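Local structure of A197 (Sulfolobus turreted icosahedral virus, 2C0N) at residues Phe78-Tyr82 against Thr121-Arg125; Phe48-Tyr54 against Arg125-Glu129; Ile7-Val13 against Leu60-Val64. The protein adopts the GT-A fold of glycosyltransferases and probably transfers a sugar from an activated nucleotide donor to an acceptor. One frame throughout, in Å; residues are numbered along the deposited sequence.

Contact 1 of 3, residues Phe78-Tyr82 against Thr121-Arg125; sequences FNEGY and TFIKR
Phe78 and Lys124 face each other with their CA atoms 7.0 Å apart, where the last turn of helix 71-80 packs against the end of strand 120-124. This is a helix lying on the central sheet of a GT-A fold. The helix stops in a Schellman motif: Gly81 leaves helical geometry with phi 114°, a value at which a CB would collide with the carbonyl O of Glu80. The chain then turns through Tyr82 toward strand 84-88, which pairs antiparallel with 120-124.

Two side chains carry the contact, sliding past each other in opposite directions. The ring of Phe78 reaches from the helix to the strand and meets it in two ways. One face receives Lys124 CB, which stands 3.9 Å from the ring centroid and almost on the normal, a CH-pi contact. The far end of the ring lies by the strand backbone, Phe78 CZ being 3.5 Å from Phe122 O at the ring edge and 3.7 Å from Phe122 CB. Val85 and Thr56, on the strands flanking 120-124, add to the packing round this ring.

Lys124 runs the other way. Its CG sits between the backbone N and the carbonyl carbon (chi1 74°), and from there the chain is fully extended, so its methylenes pass beside Phe78 and the ammonium arrives at the end of the helix. The carbonyls at this C-terminus would probably favour the positive charge. Phe78 O has Gly81 N as its first donor, 3.0 Å away. Lys124 NZ becomes the second donor to Phe78 O at 3.2 Å, approaching 18° off the carbonyl plane, and also makes a weak hydrogen bond to Tyr82 O at 3.0 Å.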
ATOM      1  N   PHE A  78      15.744 -23.759   8.447  1.00 14.08           N
ATOM      2  CA  PHE A  78      14.604 -24.564   8.928  1.00 13.68           C
ATOM      3  C   PHE A  78      14.878 -26.078   8.722  1.00 14.67           C
ATOM      4  O   PHE A  78      14.564 -26.890   9.585  1.00 14.37           O
ATOM      5  CB  PHE A  78      13.318 -24.214   8.188  1.00 13.81           C
ATOM      6  CG  PHE A  78      12.755 -22.857   8.525  1.00 11.15           C
ATOM      7  CD1 PHE A  78      12.894 -22.298   9.795  1.00 12.63           C
ATOM      8  CD2 PHE A  78      12.067 -22.131   7.561  1.00 13.97           C
ATOM      9  CE1 PHE A  78      12.325 -21.031  10.090  1.00 13.31           C
ATOM     10  CE2 PHE A  78      11.514 -20.901   7.856  1.00 15.48           C
ATOM     11  CZ  PHE A  78      11.655 -20.348   9.129  1.00 14.87           C
ATOM     12  N   ASN A  79      15.453 -26.421   7.575  1.00 14.41           N
ATOM     13  CA  ASN A  79      15.753 -27.828   7.244  1.00 15.06           C
ATOM     14  C   ASN A  79      16.757 -28.385   8.244  1.00 15.08           C
ATOM     15  O   ASN A  79      16.723 -29.559   8.571  1.00 16.14           O
ATOM     16  CB  ASN A  79      16.393 -27.946   5.868  1.00 14.66           C
ATOM     17  CG  ASN A  79      15.437 -27.625   4.702  1.00 17.77           C
ATOM     18  OD1 ASN A  79      14.207 -27.745   4.807  1.00 18.25           O
ATOM     19  ND2 ASN A  79      16.028 -27.285   3.554  1.00 14.27           N
ATOM     20  N   GLU A  80      17.658 -27.528   8.714  1.00 14.42           N
ATOM     21  CA  GLU A  80      18.683 -27.909   9.672  1.00 14.80           C
ATOM     22  C   GLU A  80      18.152 -28.043  11.087  1.00 14.54           C
ATOM     23  O   GLU A  80      18.840 -28.576  11.968  1.00 16.77           O
ATOM     24  CB  GLU A  80      19.813 -26.894   9.649  1.00 14.33           C
ATOM     25  CG  GLU A  80      20.451 -26.789   8.275  1.00 15.75           C
ATOM     26  CD  GLU A  80      21.367 -25.576   8.095  1.00 17.90           C
ATOM     27  OE1 GLU A  80      21.480 -24.744   9.015  1.00 16.46           O
ATOM     28  OE2 GLU A  80      22.001 -25.498   7.009  1.00 16.42           O
ATOM     29  N   GLY A  81      16.936 -27.551  11.299  1.00 15.08           N
ATOM     30  CA  GLY A  81      16.198 -27.762  12.531  1.00 14.63           C
ATOM     31  C   GLY A  81      15.962 -26.529  13.338  1.00 15.03           C
ATOM     32  O   GLY A  81      15.489 -26.616  14.465  1.00 14.84           O
ATOM     33  N   TYR A  82      16.241 -25.366  12.764  1.00 16.02           N
ATOM     34  CA  TYR A  82      15.798 -24.136  13.419  1.00 16.52           C
ATOM     35  C   TYR A  82      14.287 -23.938  13.317  1.00 16.82           C
ATOM     36  O   TYR A  82      13.650 -24.350  12.340  1.00 17.79           O
ATOM     37  CB  TYR A  82      16.587 -22.935  12.899  1.00 16.95           C
ATOM     38  CG  TYR A  82      17.992 -23.004  13.372  1.00 15.39           C
ATOM     39  CD1 TYR A  82      18.331 -22.599  14.661  1.00 17.23           C
ATOM     40  CD2 TYR A  82      18.982 -23.525  12.568  1.00 20.96           C
ATOM     41  CE1 TYR A  82      19.635 -22.696  15.126  1.00 19.51           C
ATOM     42  CE2 TYR A  82      20.297 -23.621  13.009  1.00 22.73           C
ATOM     43  CZ  TYR A  82      20.615 -23.204  14.297  1.00 22.32           C
ATOM     44  OH  TYR A  82      21.902 -23.336  14.736  1.00 22.85           O
ATOM     45  N   THR A 121      10.977 -11.654  10.561  1.00 15.17           N
ATOM     46  CA  THR A 121      11.129 -12.894  11.286  1.00 15.49           C
ATOM     47  C   THR A 121      10.336 -13.984  10.590  1.00 15.33           C
ATOM     48  O   THR A 121       9.157 -13.808  10.325  1.00 16.19           O
ATOM     49  CB  THR A 121      10.588 -12.736  12.707  1.00 16.38           C
ATOM     50  OG1 THR A 121      11.096 -11.538  13.304  1.00 19.89           O
ATOM     51  CG2 THR A 121      10.934 -13.910  13.562  1.00 18.12           C
ATOM     52  N   PHE A 122      10.972 -15.128  10.336  1.00 15.04           N
ATOM     53  CA  PHE A 122      10.374 -16.233   9.640  1.00 14.95           C
ATOM     54  C   PHE A 122      10.188 -17.362  10.633  1.00 15.20           C
ATOM     55  O   PHE A 122      11.127 -17.725  11.320  1.00 14.83           O
ATOM     56  CB  PHE A 122      11.310 -16.689   8.515  1.00 15.14           C
ATOM     57  CG  PHE A 122      11.570 -15.625   7.467  1.00 14.80           C
ATOM     58  CD1 PHE A 122      12.491 -14.615   7.701  1.00 17.40           C
ATOM     59  CD2 PHE A 122      10.866 -15.620   6.282  1.00 15.75           C
ATOM     60  CE1 PHE A 122      12.722 -13.616   6.766  1.00 18.24           C
ATOM     61  CE2 PHE A 122      11.071 -14.631   5.353  1.00 16.25           C
ATOM     62  CZ  PHE A 122      12.016 -13.618   5.596  1.00 16.82           C
ATOM     63  N   ILE A 123       8.975 -17.916  10.697  1.00 15.41           N
ATOM     64  CA  ILE A 123       8.675 -18.954  11.670  1.00 15.45           C
ATOM     65  C   ILE A 123       8.069 -20.156  10.960  1.00 15.18           C
ATOM     66  O   ILE A 123       7.098 -20.046  10.245  1.00 14.28           O
ATOM     67  CB  ILE A 123       7.711 -18.468  12.768  1.00 15.07           C
ATOM     68  CG1 ILE A 123       8.117 -17.076  13.281  1.00 17.55           C
ATOM     69  CG2 ILE A 123       7.612 -19.510  13.838  1.00 16.67           C
ATOM     70  CD1 ILE A 123       7.163 -16.502  14.325  1.00 17.94           C
ATOM     71  N   LYS A 124       8.625 -21.333  11.202  1.00 15.87           N
ATOM     72  CA  LYS A 124       8.116 -22.495  10.481  1.00 15.28           C
ATOM     73  C   LYS A 124       6.830 -23.088  11.067  1.00 15.77           C
ATOM     74  O   LYS A 124       6.616 -23.114  12.297  1.00 15.21           O
ATOM     75  CB  LYS A 124       9.200 -23.568  10.319  1.00 15.88           C
ATOM     76  CG  LYS A 124       9.576 -24.376  11.509  1.00 15.20           C
ATOM     77  CD  LYS A 124      10.671 -25.366  11.110  1.00 16.10           C
ATOM     78  CE  LYS A 124      11.160 -26.237  12.226  1.00 15.63           C
ATOM     79  NZ  LYS A 124      12.420 -27.001  11.893  1.00 13.80           N
ATOM     80  N   ARG A 125       6.012 -23.627  10.178  1.00 14.87           N
ATOM     81  CA  ARG A 125       4.754 -24.212  10.570  1.00 15.93           C
ATOM     82  C   ARG A 125       4.879 -25.289  11.642  1.00 16.88           C
ATOM     83  O   ARG A 125       4.091 -25.333  12.580  1.00 17.26           O
ATOM     84  CB  ARG A 125       4.088 -24.809   9.349  1.00 15.62           C
ATOM     85  CG  ARG A 125       2.811 -25.561   9.670  1.00 17.25           C
ATOM     86  CD  ARG A 125       2.110 -25.942   8.408  1.00 17.53           C
ATOM     87  NE  ARG A 125       1.487 -24.793   7.737  1.00 16.02           N
ATOM     88  CZ  ARG A 125       0.333 -24.225   8.093  1.00 15.80           C
ATOM     89  NH1 ARG A 125      -0.340 -24.651   9.146  1.00 15.55           N
ATOM     90  NH2 ARG A 125      -0.146 -23.202   7.396  1.00 16.50           N
TER

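Contact 2 of 3, residues Phe48-Tyr54 against Arg125-Glu129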
ATOM      1  N   PHE A  48      -2.838 -18.046   9.646  1.00 18.21           N
ATOM      2  CA  PHE A  48      -1.757 -18.858   9.070  1.00 17.80           C
ATOM      3  C   PHE A  48      -1.987 -20.336   9.245  1.00 18.69           C
ATOM      4  O   PHE A  48      -1.834 -21.105   8.282  1.00 18.16           O
ATOM      5  CB  PHE A  48      -0.416 -18.480   9.686  1.00 18.30           C
ATOM      6  CG  PHE A  48       0.688 -19.381   9.270  1.00 15.74           C
ATOM      7  CD1 PHE A  48       1.275 -19.245   8.027  1.00 16.68           C
ATOM      8  CD2 PHE A  48       1.117 -20.400  10.100  1.00 15.36           C
ATOM      9  CE1 PHE A  48       2.291 -20.129   7.619  1.00 18.01           C
ATOM     10  CE2 PHE A  48       2.149 -21.262   9.705  1.00 15.85           C
ATOM     11  CZ  PHE A  48       2.717 -21.140   8.474  1.00 15.07           C
ATOM     12  N   LEU A  49      -2.344 -20.748  10.458  1.00 18.85           N
ATOM     13  CA  LEU A  49      -2.478 -22.178  10.757  1.00 19.83           C
ATOM     14  C   LEU A  49      -3.553 -22.832   9.886  1.00 20.14           C
ATOM     15  O   LEU A  49      -3.446 -24.001   9.545  1.00 19.81           O
ATOM     16  CB  LEU A  49      -2.751 -22.425  12.241  1.00 18.99           C
ATOM     17  CG  LEU A  49      -1.549 -22.127  13.153  1.00 20.04           C
ATOM     18  CD1 LEU A  49      -1.950 -22.063  14.603  1.00 21.86           C
ATOM     19  CD2 LEU A  49      -0.437 -23.144  12.950  1.00 19.90           C
ATOM     20  N   GLU A  50      -4.592 -22.083   9.539  1.00 21.46           N
ATOM     21  CA  GLU A  50      -5.635 -22.626   8.655  1.00 23.14           C
ATOM     22  C   GLU A  50      -5.210 -22.677   7.186  1.00 23.22           C
ATOM     23  O   GLU A  50      -5.750 -23.483   6.419  1.00 22.86           O
ATOM     24  CB  GLU A  50      -6.952 -21.850   8.811  1.00 24.01           C
ATOM     25  CG  GLU A  50      -7.534 -21.914  10.226  1.00 26.39           C
ATOM     26  CD  GLU A  50      -7.911 -23.320  10.662  1.00 30.41           C
ATOM     27  OE1 GLU A  50      -9.117 -23.672  10.628  1.00 34.02           O
ATOM     28  OE2 GLU A  50      -7.005 -24.095  11.035  1.00 34.16           O
HETATM   29  N   MSE A  51      -4.245 -21.848   6.798  1.00 22.98           N
HETATM   30  CA  MSE A  51      -3.834 -21.749   5.403  1.00 23.58           C
HETATM   31  C   MSE A  51      -2.663 -22.714   5.063  1.00 22.86           C
HETATM   32  O   MSE A  51      -1.513 -22.314   4.913  1.00 21.80           O
HETATM   33  CB  MSE A  51      -3.554 -20.287   5.072  1.00 24.86           C
HETATM   34  CG  MSE A  51      -4.831 -19.405   5.167  1.00 27.55           C
HETATM   35 SE   MSE A  51      -4.474 -17.501   5.380  1.00 38.75          SE
HETATM   36  CE  MSE A  51      -3.994 -17.187   3.581  1.00 36.20           C
ATOM     37  N   LYS A  52      -3.023 -23.994   4.884  1.00 22.27           N
ATOM     38  CA  LYS A  52      -2.070 -25.123   4.856  1.00 21.67           C
ATOM     39  C   LYS A  52      -1.086 -25.122   3.682  1.00 20.93           C
ATOM     40  O   LYS A  52      -0.087 -25.829   3.709  1.00 19.89           O
ATOM     41  CB  LYS A  52      -2.816 -26.465   4.867  1.00 22.56           C
ATOM     42  CG  LYS A  52      -3.888 -26.623   5.952  1.00 23.53           C
ATOM     43  CD  LYS A  52      -3.433 -26.097   7.307  1.00 27.80           C
ATOM     44  CE  LYS A  52      -4.034 -26.907   8.460  1.00 26.74           C
ATOM     45  NZ  LYS A  52      -3.231 -28.161   8.660  1.00 30.40           N
ATOM     46  N   ASP A  53      -1.341 -24.318   2.660  1.00 20.19           N
ATOM     47  CA  ASP A  53      -0.381 -24.203   1.568  1.00 19.98           C
ATOM     48  C   ASP A  53       0.865 -23.427   1.926  1.00 19.38           C
ATOM     49  O   ASP A  53       1.893 -23.510   1.231  1.00 19.42           O
ATOM     50  CB  ASP A  53      -1.080 -23.635   0.355  1.00 20.26           C
ATOM     51  CG  ASP A  53      -1.919 -24.672  -0.291  1.00 20.71           C
ATOM     52  OD1 ASP A  53      -1.330 -25.741  -0.544  1.00 23.53           O
ATOM     53  OD2 ASP A  53      -3.143 -24.477  -0.445  1.00 23.25           O
ATOM     54  N   TYR A  54       0.808 -22.746   3.056  1.00 18.23           N
ATOM     55  CA  TYR A  54       1.922 -21.908   3.460  1.00 17.34           C
ATOM     56  C   TYR A  54       2.695 -22.628   4.536  1.00 16.80           C
ATOM     57  O   TYR A  54       2.106 -23.164   5.455  1.00 15.89           O
ATOM     58  CB  TYR A  54       1.423 -20.525   3.891  1.00 17.02           C
ATOM     59  CG  TYR A  54       0.757 -19.857   2.712  1.00 14.83           C
ATOM     60  CD1 TYR A  54      -0.592 -19.989   2.506  1.00 15.29           C
ATOM     61  CD2 TYR A  54       1.494 -19.156   1.762  1.00 14.56           C
ATOM     62  CE1 TYR A  54      -1.214 -19.416   1.394  1.00 18.37           C
ATOM     63  CE2 TYR A  54       0.879 -18.590   0.640  1.00 14.28           C
ATOM     64  CZ  TYR A  54      -0.475 -18.715   0.467  1.00 15.75           C
ATOM     65  OH  TYR A  54      -1.115 -18.176  -0.659  1.00 16.83           O
ATOM     66  N   ARG A 125       6.012 -23.627  10.178  1.00 14.87           N
ATOM     67  CA  ARG A 125       4.754 -24.212  10.570  1.00 15.93           C
ATOM     68  C   ARG A 125       4.879 -25.289  11.642  1.00 16.88           C
ATOM     69  O   ARG A 125       4.091 -25.333  12.580  1.00 17.26           O
ATOM     70  CB  ARG A 125       4.088 -24.809   9.349  1.00 15.62           C
ATOM     71  CG  ARG A 125       2.811 -25.561   9.670  1.00 17.25           C
ATOM     72  CD  ARG A 125       2.110 -25.942   8.408  1.00 17.53           C
ATOM     73  NE  ARG A 125       1.487 -24.793   7.737  1.00 16.02           N
ATOM     74  CZ  ARG A 125       0.333 -24.225   8.093  1.00 15.80           C
ATOM     75  NH1 ARG A 125      -0.340 -24.651   9.146  1.00 15.55           N
ATOM     76  NH2 ARG A 125      -0.146 -23.202   7.396  1.00 16.50           N
ATOM     77  N   GLU A 126       5.833 -26.191  11.458  1.00 16.86           N
ATOM     78  CA  GLU A 126       6.048 -27.260  12.414  1.00 18.57           C
ATOM     79  C   GLU A 126       6.123 -26.755  13.839  1.00 18.43           C
ATOM     80  O   GLU A 126       5.565 -27.377  14.745  1.00 19.68           O
ATOM     81  CB  GLU A 126       7.319 -28.049  12.093  1.00 19.09           C
ATOM     82  CG  GLU A 126       7.048 -29.430  11.583  1.00 24.11           C
ATOM     83  CD  GLU A 126       8.134 -30.424  11.980  1.00 28.11           C
ATOM     84  OE1 GLU A 126       9.333 -30.031  11.972  1.00 33.05           O
ATOM     85  OE2 GLU A 126       7.801 -31.596  12.311  1.00 33.28           O
ATOM     86  N   PHE A 127       6.845 -25.664  14.048  1.00 17.55           N
ATOM     87  CA  PHE A 127       6.971 -25.085  15.380  1.00 17.76           C
ATOM     88  C   PHE A 127       5.649 -24.502  15.888  1.00 17.95           C
ATOM     89  O   PHE A 127       5.268 -24.707  17.045  1.00 18.80           O
ATOM     90  CB  PHE A 127       8.004 -23.968  15.386  1.00 17.04           C
ATOM     91  CG  PHE A 127       8.217 -23.380  16.733  1.00 18.36           C
ATOM     92  CD1 PHE A 127       8.820 -24.126  17.715  1.00 17.61           C
ATOM     93  CD2 PHE A 127       7.799 -22.083  17.031  1.00 18.70           C
ATOM     94  CE1 PHE A 127       9.046 -23.597  18.967  1.00 19.94           C
ATOM     95  CE2 PHE A 127       8.016 -21.564  18.308  1.00 18.62           C
ATOM     96  CZ  PHE A 127       8.625 -22.329  19.264  1.00 18.41           C
ATOM     97  N   LEU A 128       4.993 -23.730  15.021  1.00 18.15           N
ATOM     98  CA  LEU A 128       3.750 -23.048  15.373  1.00 18.46           C
ATOM     99  C   LEU A 128       2.595 -24.018  15.604  1.00 19.14           C
ATOM    100  O   LEU A 128       1.712 -23.761  16.410  1.00 18.26           O
ATOM    101  CB  LEU A 128       3.386 -22.048  14.287  1.00 18.58           C
ATOM    102  CG  LEU A 128       4.283 -20.816  14.234  1.00 17.67           C
ATOM    103  CD1 LEU A 128       3.956 -19.976  13.025  1.00 19.04           C
ATOM    104  CD2 LEU A 128       4.170 -19.982  15.490  1.00 18.71           C
ATOM    105  N   GLU A 129       2.633 -25.169  14.950  1.00 19.81           N
ATOM    106  CA  GLU A 129       1.575 -26.162  15.163  1.00 21.59           C
ATOM    107  C   GLU A 129       1.705 -26.886  16.485  1.00 22.36           C
ATOM    108  O   GLU A 129       0.789 -27.609  16.896  1.00 23.08           O
ATOM    109  CB  GLU A 129       1.571 -27.157  14.001  1.00 21.92           C
ATOM    110  CG  GLU A 129       1.001 -26.495  12.776  1.00 22.66           C
ATOM    111  CD  GLU A 129       0.763 -27.439  11.644  1.00 22.89           C
ATOM    112  OE1 GLU A 129       1.421 -28.497  11.615  1.00 20.43           O
ATOM    113  OE2 GLU A 129      -0.079 -27.090  10.794  1.00 20.66           O
TER
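Arg125 lays its guanidinium flat on the ring of Phe48 and fixes its edges on carbonyls of the last turn of helix 37-50 and of the turn after it. The two planes are 15° apart and their centres 4.3 Å, an off-centre cation-pi stack in which NH2 lies over the ring toward its rim. Lys52 CA covers the opposite face of the guanidinium, so the group is sandwiched.

Around the edge, Tyr54 O is gripped side-on by two nitrogens, Arg125 NE at 2.9 Å and Arg125 NH2 at 3.0 Å, and lies exactly in the guanidinium plane. Arg125 NH2 also gives a hydrogen bond to Phe48 O at 2.8 Å, coming from above that carbonyl's plane; Met51 N reaches the same oxygen from the other face. Arg125 NH1 completes the set with a bond to Leu49 O at 3.2 Å, tilted out of plane, and a salt bridge to Glu129 OE2 at 3.0 Å. Each nitrogen of the guanidinium is thus engaged, and its rotation is fixed.

A bend at chi3 (-73°), after an otherwise extended chain, turns the guanidinium onto the ring. Glu129 stands one helical turn further on, its backbone N bonded to Arg125 O, and Lys52 NZ adds a long salt bridge to its OE2. Leu49 CD2 packs on Glu129 CG at 3.7 Å, while Leu128 CD1 rests against Phe48 CE2. Leu57 of strand 56-60 touches both Phe48 and Leu128. Tyr54 OH bonds to Glu27 and to the backbone N of His198, in what is probably a C-terminal polyhistidine tag, of the second subunit.

At the link from helix 37-50 to strand 56-60, then, a Phe48-stacked arginine from the start of helix 125-128 caps carbonyls at one helix's C-terminal end and takes Tyr54 O, where the type I turn Met51-Tyr54 closes.

Contact 3 of 3, residues Ile7-Val13 against Leu60-Val64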
ATOM      1  N   ILE A   7       1.839  -8.487   7.995  1.00 16.34           N
ATOM      2  CA  ILE A   7       2.351  -7.156   8.209  1.00 16.67           C
ATOM      3  C   ILE A   7       1.404  -6.394   9.149  1.00 15.54           C
ATOM      4  O   ILE A   7       0.362  -5.945   8.707  1.00 14.95           O
ATOM      5  CB  ILE A   7       2.506  -6.428   6.854  1.00 17.77           C
ATOM      6  CG1 ILE A   7       3.486  -7.192   5.941  1.00 19.44           C
ATOM      7  CG2 ILE A   7       2.877  -4.926   7.127  1.00 18.73           C
ATOM      8  CD1 ILE A   7       3.379  -6.869   4.416  1.00 20.32           C
ATOM      9  N   PRO A   8       1.758  -6.249  10.447  1.00 16.84           N
ATOM     10  CA  PRO A   8       0.931  -5.478  11.391  1.00 17.85           C
ATOM     11  C   PRO A   8       0.959  -4.020  10.974  1.00 19.08           C
ATOM     12  O   PRO A   8       2.047  -3.476  10.801  1.00 20.70           O
ATOM     13  CB  PRO A   8       1.655  -5.665  12.732  1.00 18.48           C
ATOM     14  CG  PRO A   8       2.568  -6.752  12.553  1.00 18.32           C
ATOM     15  CD  PRO A   8       2.900  -6.877  11.117  1.00 18.64           C
ATOM     16  N   SER A   9      -0.184  -3.428  10.707  1.00 18.58           N
ATOM     17  CA  SER A   9      -0.190  -2.003  10.358  1.00 17.63           C
ATOM     18  C   SER A   9      -1.026  -1.170  11.288  1.00 17.84           C
ATOM     19  O   SER A   9      -1.770  -1.711  12.113  1.00 18.66           O
ATOM     20  CB  SER A   9      -0.667  -1.831   8.922  1.00 17.80           C
ATOM     21  OG  SER A   9      -2.047  -1.751   8.903  1.00 19.65           O
HETATM   22  N   MSE A  10      -0.938   0.148  11.101  1.00 16.44           N
HETATM   23  CA  MSE A  10      -1.845   1.122  11.726  1.00 18.64           C
HETATM   24  C   MSE A  10      -2.880   1.663  10.740  1.00 16.45           C
HETATM   25  O   MSE A  10      -3.558   2.653  11.013  1.00 15.75           O
HETATM   26  CB  MSE A  10      -1.048   2.244  12.389  1.00 20.59           C
HETATM   27  CG  MSE A  10       0.048   1.693  13.273  1.00 28.67           C
HETATM   28 SE   MSE A  10      -0.758   1.226  14.936  1.00 48.59          SE
HETATM   29  CE  MSE A  10      -0.706   2.939  15.739  1.00 43.10           C
ATOM     30  N   GLY A  11      -3.048   0.948   9.607  1.00 15.30           N
ATOM     31  CA  GLY A  11      -4.057   1.269   8.611  1.00 14.99           C
ATOM     32  C   GLY A  11      -3.513   1.833   7.301  1.00 16.14           C
ATOM     33  O   GLY A  11      -4.279   2.107   6.371  1.00 15.56           O
ATOM     34  N   SER A  12      -2.200   1.992   7.210  1.00 16.81           N
ATOM     35  CA  SER A  12      -1.598   2.380   5.942  1.00 16.10           C
ATOM     36  C   SER A  12      -0.275   1.665   5.769  1.00 16.31           C
ATOM     37  O   SER A  12       0.317   1.175   6.765  1.00 16.24           O
ATOM     38  CB  SER A  12      -1.413   3.869   5.870  1.00 16.34           C
ATOM     39  OG  SER A  12      -0.410   4.287   6.761  1.00 17.48           O
ATOM     40  N   VAL A  13       0.195   1.635   4.514  1.00 16.64           N
ATOM     41  CA  VAL A  13       1.498   1.077   4.189  1.00 17.25           C
ATOM     42  C   VAL A  13       2.330   2.120   3.410  1.00 16.04           C
ATOM     43  O   VAL A  13       1.873   2.653   2.396  1.00 16.98           O
ATOM     44  CB  VAL A  13       1.365  -0.184   3.349  1.00 16.42           C
ATOM     45  CG1 VAL A  13       2.708  -0.800   3.051  1.00 21.33           C
ATOM     46  CG2 VAL A  13       0.532  -1.224   4.128  1.00 18.53           C
ATOM     47  N   LEU A  60       6.599  -9.134   9.227  1.00 17.29           N
ATOM     48  CA  LEU A  60       7.289  -7.973   8.724  1.00 16.56           C
ATOM     49  C   LEU A  60       6.543  -6.758   9.178  1.00 17.37           C
ATOM     50  O   LEU A  60       5.383  -6.592   8.811  1.00 15.79           O
ATOM     51  CB  LEU A  60       7.375  -8.013   7.187  1.00 18.22           C
ATOM     52  CG  LEU A  60       8.245  -6.960   6.489  1.00 17.03           C
ATOM     53  CD1 LEU A  60       9.670  -7.097   6.887  1.00 18.22           C
ATOM     54  CD2 LEU A  60       8.103  -7.124   4.983  1.00 18.21           C
ATOM     55  N   ASP A  61       7.183  -5.946  10.045  1.00 16.54           N
ATOM     56  CA  ASP A  61       6.567  -4.716  10.535  1.00 16.18           C
ATOM     57  C   ASP A  61       6.408  -3.804   9.337  1.00 15.85           C
ATOM     58  O   ASP A  61       7.201  -3.850   8.391  1.00 15.00           O
ATOM     59  CB  ASP A  61       7.424  -4.048  11.597  1.00 16.74           C
ATOM     60  CG  ASP A  61       7.279  -4.685  12.968  1.00 20.43           C
ATOM     61  OD1 ASP A  61       6.354  -5.502  13.202  1.00 21.91           O
ATOM     62  OD2 ASP A  61       8.110  -4.336  13.810  1.00 25.13           O
ATOM     63  N   GLU A  62       5.348  -3.009   9.351  1.00 15.74           N
ATOM     64  CA  GLU A  62       5.043  -2.130   8.219  1.00 15.73           C
ATOM     65  C   GLU A  62       6.133  -1.062   7.966  1.00 15.04           C
ATOM     66  O   GLU A  62       6.186  -0.454   6.903  1.00 16.46           O
ATOM     67  CB  GLU A  62       3.681  -1.497   8.425  1.00 16.42           C
ATOM     68  CG  GLU A  62       3.228  -0.530   7.337  1.00 17.79           C
ATOM     69  CD  GLU A  62       3.717   0.897   7.538  1.00 22.36           C
ATOM     70  OE1 GLU A  62       4.029   1.257   8.702  1.00 19.36           O
ATOM     71  OE2 GLU A  62       3.815   1.662   6.541  1.00 19.27           O
ATOM     72  N   ASP A  63       6.986  -0.805   8.956  1.00 14.42           N
ATOM     73  CA  ASP A  63       8.108   0.115   8.750  1.00 14.73           C
ATOM     74  C   ASP A  63       9.450  -0.581   8.501  1.00 14.16           C
ATOM     75  O   ASP A  63      10.490   0.047   8.550  1.00 14.68           O
ATOM     76  CB  ASP A  63       8.220   1.131   9.907  1.00 15.27           C
ATOM     77  CG  ASP A  63       8.245   0.504  11.272  1.00 17.97           C
ATOM     78  OD1 ASP A  63       8.333  -0.731  11.353  1.00 20.35           O
ATOM     79  OD2 ASP A  63       8.152   1.297  12.289  1.00 20.57           O
ATOM     80  N   VAL A  64       9.416  -1.877   8.230  1.00 14.97           N
ATOM     81  CA  VAL A  64      10.623  -2.629   7.940  1.00 14.31           C
ATOM     82  C   VAL A  64      10.585  -3.090   6.471  1.00 14.43           C
ATOM     83  O   VAL A  64       9.633  -3.732   6.047  1.00 15.81           O
ATOM     84  CB  VAL A  64      10.765  -3.822   8.924  1.00 14.58           C
ATOM     85  CG1 VAL A  64      11.943  -4.713   8.524  1.00 16.21           C
ATOM     86  CG2 VAL A  64      10.913  -3.333  10.369  1.00 12.90           C
TER
HETATM   87  O   HOH W   1       4.158  -2.875  12.042  1.00 28.22           O
HETATM   88  O   HOH W   2       2.313   4.043   6.820  1.00 17.48           O
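Glu62 leans across to Pro8 and Ser12, from the loop after strand 56-60 to the one between strands 3-8 and 12-14. Its neighbours make the sequence Asp61-Glu62-Asp63, which matches the DXD motif found at this place in GT-A glycosyltransferases, where it commonly serves the metal and the nucleotide sugar; here it probably does likewise, although no metal is bound to it in this model.

Strands 3-8 and 56-60 run parallel, and at their ends Ile7 CA gives a CA-H...O contact to Leu60 O at 3.1 Å. Ile7 CG2 packs against Glu62 CA, at 3.7 Å. A type I turn from Asp61 to Val64 shapes the rest of the loop, and Asp61 OD1 forms a salt bridge with Arg41.

From this turn the Glu62 side chain sets out with Glu62 CB 3.5 Å from Pro8 O and also against Ile7 CG2. An anti chi1 (179°) carries Glu62 CG away from its own backbone and across to Ser12 O, 3.4 Å off. The chain then bends at chi2 (-86°), laying the carboxylate along the backbone of Ser12 and Val13. OE1 makes a salt bridge with Arg14. Ser12 and Val13 themselves continue the sheet antiparallel into the second subunit, so the carboxylate sits beside the dimer interface. The other oxygen, Glu62 OE2, lies 3.4 Å from Val13 CA and accepts from a water at 2.8 Å, which stands 2.7 Å from Ser12 OG.

Contacts 1 and 2 are neighbours, centres 12 Å apart: they share Arg125, and Ile123 CG2 touches Leu128 CG at 3.6 Å where strand 120-124 gives way to helix 125-128. Contact 3 is on the opposite side of the chain's centre from contact 1, with centres about 23 Å apart, yet both reach the same sheet. The probable DXD loop belongs to contact 3; the centre of contact 2 is about 21 Å from that of contact 3. Contacts 2 and 3 both meet the second subunit. At contact 2 the partner is its probable histidine tag, whose His198 and His200 bind the nickel, which is thus unlikely to be catalytic.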